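Local coordinates for protein aminoglycoside N(3)-acetyltransferase, AAC(3)-IVa (Escherichia coli, PDB 6MN3) that transfers an acetyl group from acetyl-CoA to the 3-amino group of 2-deoxystreptamine aminoglycosides, probably conferring resistance to gentamicin, kanamycin, tobramycin, neomycin and apramycin, at residues Glu48-Ala53 / Gly58-Pro63; Gly42-Ile47 / Trp92-Val97. All coordinates share one frame; numbering follows the deposited sequence.

Contact 1: residues Glu48-Ala53 / Gly58-Pro63; sequences EALRAA and GTLVMP
In the beta-alpha-beta crossover from strand 26-31 to its parallel neighbour 59-63, L50 and R51 of the connecting helix meet L60 and M62 of the second strand. The axes of helix 48-53 and strand 59-63 pass 8.5 Å apart, with their directions at 140°, roughly antiparallel. L60 does most of the work. Its CG sits opposite the backbone N (chi1 171°), and from there CD2 reaches both helix residues: it lies 3.9 Å from R51 CG and 4.1 Å from L50 CB. The R51 and L60 side chains cross at about a right angle, and the touching atom of the arginine is its aliphatic CG, not the guanidinium. Two residues further along the strand, M62 runs extended beyond CG and crosses L50 obliquely, CE 4.0 Å from L50 CD1. The interaction is wholly apolar. F91 of helix 86-91 packs on L60 and M62, and L16 of helix 9-19 on L50, so L50, L60 and M62 are buried between these two helices and the sheet, while R51, at the edge, lies on A109 of strand 106-109 and is partly exposed. This is the helix-on-sheet packing typical of a beta-alpha-beta crossover.

Contact 2: residues Gly42-Ile47 / Trp92-Val97; sequences GPLGLI and WRLPNV
L44 and I47, one helical turn apart, rest on L94, joining the first part of helix 42-54 to the loop that follows helix 86-91. The loop changes direction here through a type II beta turn from L94 to V97, with P95 and N96 at its two central positions. Just before L94, W92 and R93 both bind D89, through a hydrogen bond from the indole NE1 and a salt bridge from the guanidinium, which ties the start of the loop back to helix 86-91. L94 itself divides its two methyls between the helix residues, CD2 going to L44 and CD1 to I47.

Along the helix, G42 O accepts from L46 N at 3.1 Å, and P43 O accepts from I47 N at 2.9 Å. L44 is the more solvent-exposed of the two helix residues in the contact. Its CB does not aim straight at the loop, yet a branch methyl gets there, with CD2 4.1 Å from L94 CD2; the two leucines meet at a slant. L44 also touches T90 of helix 86-91. Past G45, L46 turns to a different set of neighbours, L39 and V87. I47 then faces the loop and is buried, with V87 and F91 packed on it as well. I47 and L94 approach end-on. With I47 CG1 anti to the carbonyl carbon (chi1 -69°) and CD1 carried on outward by an extended chi2 (161°), CG2 and CD1 both come to the same methyl: L94 CD1 is 4.0 Å from I47 CG2 and 4.1 Å from I47 CD1.

Helix 42-54 serves both contacts, its earlier residues in contact 2 and its later ones in contact 1, and the two centres lie about 9 Å apart. They touch directly: the methyl M62 CE of contact 1 packs 4.1 Å from I47 CG1 of contact 2. F91 of helix 86-91 lies against both, so the buried side chains of the two contacts adjoin. Along the chain, contact 1 is nested within the loop that contact 2 closes. Both lie away from the zinc site of C191, H243, C249 and C252, and contact 1 is the deeper, about 13 Å from the chain centre against about 17 Å, measured between centres.

Contact 1: residues Glu48-Ala53 / Gly58-Pro63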
loop_
_atom_site.group_PDB
_atom_site.type_symbol
_atom_site.label_atom_id
_atom_site.label_comp_id
_atom_site.label_asym_id
_atom_site.label_seq_id
_atom_site.Cartn_x
_atom_site.Cartn_y
_atom_site.Cartn_z
ATOM N N GLU A 48 9.065 -14.673 -4.041
ATOM C CA GLU A 48 9.048 -15.631 -5.143
ATOM C C GLU A 48 7.674 -16.268 -5.297
ATOM O O GLU A 48 7.229 -16.540 -6.419
ATOM C CB GLU A 48 10.113 -16.708 -4.926
ATOM C CG GLU A 48 11.502 -16.322 -5.405
ATOM C CD GLU A 48 12.546 -17.372 -5.068
ATOM O OE1 GLU A 48 12.162 -18.466 -4.596
ATOM O OE2 GLU A 48 13.750 -17.103 -5.268
ATOM N N ALA A 49 6.984 -16.513 -4.179
ATOM C CA ALA A 49 5.630 -17.049 -4.251
ATOM C C ALA A 49 4.674 -16.043 -4.878
ATOM O O ALA A 49 3.841 -16.407 -5.716
ATOM C CB ALA A 49 5.149 -17.452 -2.858
ATOM N N LEU A 50 4.783 -14.771 -4.484
ATOM C CA LEU A 50 3.941 -13.736 -5.074
ATOM C C LEU A 50 4.188 -13.616 -6.571
ATOM O O LEU A 50 3.240 -13.509 -7.359
ATOM C CB LEU A 50 4.196 -12.396 -4.387
ATOM C CG LEU A 50 3.680 -12.249 -2.956
ATOM C CD1 LEU A 50 4.245 -10.995 -2.314
ATOM C CD2 LEU A 50 2.164 -12.224 -2.938
ATOM N N ARG A 51 5.456 -13.639 -6.983
ATOM C CA ARG A 51 5.770 -13.505 -8.399
ATOM C C ARG A 51 5.337 -14.737 -9.183
ATOM O O ARG A 51 4.900 -14.622 -10.333
ATOM C CB ARG A 51 7.263 -13.243 -8.579
ATOM C CG ARG A 51 7.744 -11.979 -7.883
ATOM C CD ARG A 51 8.934 -11.370 -8.597
ATOM N NE ARG A 51 8.575 -10.857 -9.917
ATOM C CZ ARG A 51 9.460 -10.437 -10.815
ATOM N NH1 ARG A 51 10.756 -10.472 -10.533
ATOM N NH2 ARG A 51 9.053 -9.984 -11.994
ATOM N N ALA A 52 5.442 -15.922 -8.577
ATOM C CA ALA A 52 5.006 -17.135 -9.261
ATOM C C ALA A 52 3.492 -17.162 -9.425
ATOM O O ALA A 52 2.985 -17.560 -10.479
ATOM C CB ALA A 52 5.493 -18.368 -8.502
ATOM N N ALA A 53 2.753 -16.743 -8.393
ATOM C CA ALA A 53 1.302 -16.670 -8.509
ATOM C C ALA A 53 0.885 -15.686 -9.596
ATOM O O ALA A 53 -0.115 -15.905 -10.290
ATOM C CB ALA A 53 0.687 -16.277 -7.169
ATOM N N GLY A 58 2.299 -11.116 -15.000
ATOM C CA GLY A 58 1.877 -10.299 -13.885
ATOM C C GLY A 58 2.940 -9.319 -13.429
ATOM O O GLY A 58 4.132 -9.483 -13.676
ATOM N N THR A 59 2.485 -8.274 -12.741
ATOM C CA THR A 59 3.368 -7.249 -12.202
ATOM C C THR A 59 3.091 -7.083 -10.717
ATOM O O THR A 59 1.939 -6.887 -10.315
ATOM C CB THR A 59 3.183 -5.918 -12.932
ATOM O OG1 THR A 59 3.482 -6.095 -14.321
ATOM C CG2 THR A 59 4.111 -4.862 -12.348
ATOM N N LEU A 60 4.145 -7.165 -9.911
ATOM C CA LEU A 60 4.053 -7.067 -8.460
ATOM C C LEU A 60 4.511 -5.686 -8.014
ATOM O O LEU A 60 5.588 -5.232 -8.407
ATOM C CB LEU A 60 4.908 -8.146 -7.794
ATOM C CG LEU A 60 5.092 -8.056 -6.282
ATOM C CD1 LEU A 60 3.758 -8.230 -5.574
ATOM C CD2 LEU A 60 6.100 -9.100 -5.818
ATOM N N VAL A 61 3.694 -5.023 -7.197
ATOM C CA VAL A 61 3.977 -3.671 -6.732
ATOM C C VAL A 61 3.936 -3.649 -5.211
ATOM O O VAL A 61 3.081 -4.290 -4.592
ATOM C CB VAL A 61 2.983 -2.643 -7.313
ATOM C CG1 VAL A 61 3.501 -1.234 -7.094
ATOM C CG2 VAL A 61 2.746 -2.903 -8.794
ATOM N N MET A 62 4.859 -2.903 -4.611
ATOM C CA MET A 62 4.939 -2.743 -3.168
ATOM C C MET A 62 5.302 -1.306 -2.831
ATOM O O MET A 62 6.022 -0.647 -3.592
ATOM C CB MET A 62 5.984 -3.678 -2.542
ATOM C CG MET A 62 5.654 -5.146 -2.645
ATOM S SD MET A 62 6.858 -6.118 -1.735
ATOM C CE MET A 62 6.606 -7.734 -2.461
ATOM N N PRO A 63 4.820 -0.794 -1.700
ATOM C CA PRO A 63 5.302 0.506 -1.226
ATOM C C PRO A 63 6.789 0.431 -0.915
ATOM O O PRO A 63 7.319 -0.625 -0.560
ATOM C CB PRO A 63 4.472 0.756 0.038
ATOM C CG PRO A 63 4.025 -0.599 0.474
ATOM C CD PRO A 63 3.826 -1.384 -0.788
#

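Contact 2: residues Gly42-Ile47 / Trp92-Val97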
loop_
_atom_site.group_PDB
_atom_site.type_symbol
_atom_site.label_atom_id
_atom_site.label_comp_id
_atom_site.label_asym_id
_atom_site.label_seq_id
_atom_site.Cartn_x
_atom_site.Cartn_y
_atom_site.Cartn_z
ATOM N N GLY A 42 12.121 -17.718 3.830
ATOM C CA GLY A 42 11.969 -16.385 4.367
ATOM C C GLY A 42 11.296 -15.386 3.445
ATOM O O GLY A 42 10.471 -15.737 2.596
ATOM N N PRO A 43 11.644 -14.103 3.608
ATOM C CA PRO A 43 10.967 -13.051 2.823
ATOM C C PRO A 43 11.129 -13.204 1.319
ATOM O O PRO A 43 10.171 -12.960 0.574
ATOM C CB PRO A 43 11.621 -11.758 3.337
ATOM C CG PRO A 43 12.198 -12.116 4.678
ATOM C CD PRO A 43 12.618 -13.547 4.564
ATOM N N LEU A 44 12.322 -13.578 0.846
ATOM C CA LEU A 44 12.501 -13.856 -0.577
ATOM C C LEU A 44 11.575 -14.966 -1.045
ATOM O O LEU A 44 11.058 -14.921 -2.169
ATOM C CB LEU A 44 13.950 -14.229 -0.877
ATOM C CG LEU A 44 15.057 -13.406 -0.241
ATOM C CD1 LEU A 44 16.379 -14.190 -0.246
ATOM C CD2 LEU A 44 15.176 -12.094 -1.000
ATOM N N GLY A 45 11.371 -15.980 -0.203
ATOM C CA GLY A 45 10.436 -17.032 -0.556
ATOM C C GLY A 45 9.020 -16.515 -0.714
ATOM O O GLY A 45 8.282 -16.953 -1.601
ATOM N N LEU A 46 8.621 -15.571 0.141
ATOM C CA LEU A 46 7.309 -14.954 -0.013
ATOM C C LEU A 46 7.233 -14.140 -1.297
ATOM O O LEU A 46 6.213 -14.162 -1.994
ATOM C CB LEU A 46 6.997 -14.076 1.200
ATOM C CG LEU A 46 5.692 -13.282 1.125
ATOM C CD1 LEU A 46 4.507 -14.226 0.968
ATOM C CD2 LEU A 46 5.529 -12.410 2.354
ATOM N N ILE A 47 8.306 -13.416 -1.627
ATOM C CA ILE A 47 8.332 -12.654 -2.872
ATOM C C ILE A 47 8.279 -13.593 -4.072
ATOM O O ILE A 47 7.529 -13.360 -5.027
ATOM C CB ILE A 47 9.572 -11.745 -2.912
ATOM C CG1 ILE A 47 9.447 -10.632 -1.871
ATOM C CG2 ILE A 47 9.763 -11.158 -4.299
ATOM C CD1 ILE A 47 10.769 -9.982 -1.517
ATOM N N TRP A 92 12.716 -4.291 -3.397
ATOM C CA TRP A 92 13.277 -3.313 -4.323
ATOM C C TRP A 92 14.748 -3.560 -4.631
ATOM O O TRP A 92 15.261 -3.006 -5.610
ATOM C CB TRP A 92 13.094 -1.900 -3.769
ATOM C CG TRP A 92 14.001 -1.574 -2.624
ATOM C CD1 TRP A 92 13.742 -1.751 -1.297
ATOM C CD2 TRP A 92 15.316 -1.009 -2.703
ATOM N NE1 TRP A 92 14.812 -1.330 -0.545
ATOM C CE2 TRP A 92 15.791 -0.870 -1.385
ATOM C CE3 TRP A 92 16.136 -0.607 -3.762
ATOM C CZ2 TRP A 92 17.051 -0.350 -1.097
ATOM C CZ3 TRP A 92 17.387 -0.089 -3.472
ATOM C CH2 TRP A 92 17.831 0.036 -2.152
ATOM N N ARG A 93 15.438 -4.370 -3.828
ATOM C CA ARG A 93 16.854 -4.634 -4.039
ATOM C C ARG A 93 17.115 -5.758 -5.031
ATOM O O ARG A 93 18.266 -5.949 -5.439
ATOM C CB ARG A 93 17.534 -4.977 -2.710
ATOM C CG ARG A 93 17.225 -4.012 -1.584
ATOM C CD ARG A 93 17.861 -4.472 -0.286
ATOM N NE ARG A 93 17.420 -3.671 0.850
ATOM C CZ ARG A 93 18.064 -2.603 1.307
ATOM N NH1 ARG A 93 19.186 -2.202 0.725
ATOM N NH2 ARG A 93 17.586 -1.935 2.347
ATOM N N LEU A 94 16.087 -6.498 -5.424
ATOM C CA LEU A 94 16.246 -7.637 -6.310
ATOM C C LEU A 94 16.472 -7.160 -7.740
ATOM O O LEU A 94 16.311 -5.979 -8.050
ATOM C CB LEU A 94 15.024 -8.544 -6.189
ATOM C CG LEU A 94 14.844 -9.091 -4.772
ATOM C CD1 LEU A 94 13.462 -9.697 -4.584
ATOM C CD2 LEU A 94 15.934 -10.103 -4.450
ATOM N N PRO A 95 16.899 -8.052 -8.635
ATOM C CA PRO A 95 17.144 -7.631 -10.019
ATOM C C PRO A 95 15.859 -7.285 -10.758
ATOM O O PRO A 95 14.814 -7.909 -10.559
ATOM C CB PRO A 95 17.830 -8.852 -10.642
ATOM C CG PRO A 95 18.422 -9.579 -9.496
ATOM C CD PRO A 95 17.456 -9.391 -8.371
ATOM N N ASN A 96 15.959 -6.268 -11.615
ATOM C CA ASN A 96 14.943 -5.834 -12.575
ATOM C C ASN A 96 13.653 -5.311 -11.948
ATOM O O ASN A 96 12.661 -5.138 -12.669
ATOM C CB ASN A 96 14.569 -6.934 -13.581
ATOM C CG ASN A 96 15.770 -7.702 -14.100
ATOM O OD1 ASN A 96 16.479 -8.365 -13.348
ATOM N ND2 ASN A 96 16.008 -7.605 -15.401
ATOM N N VAL A 97 13.618 -5.042 -10.647
ATOM C CA VAL A 97 12.465 -4.371 -10.055
ATOM C C VAL A 97 12.736 -2.874 -10.046
ATOM O O VAL A 97 13.785 -2.419 -9.570
ATOM C CB VAL A 97 12.156 -4.904 -8.643
ATOM C CG1 VAL A 97 13.299 -5.724 -8.112
ATOM C CG2 VAL A 97 11.791 -3.771 -7.685
#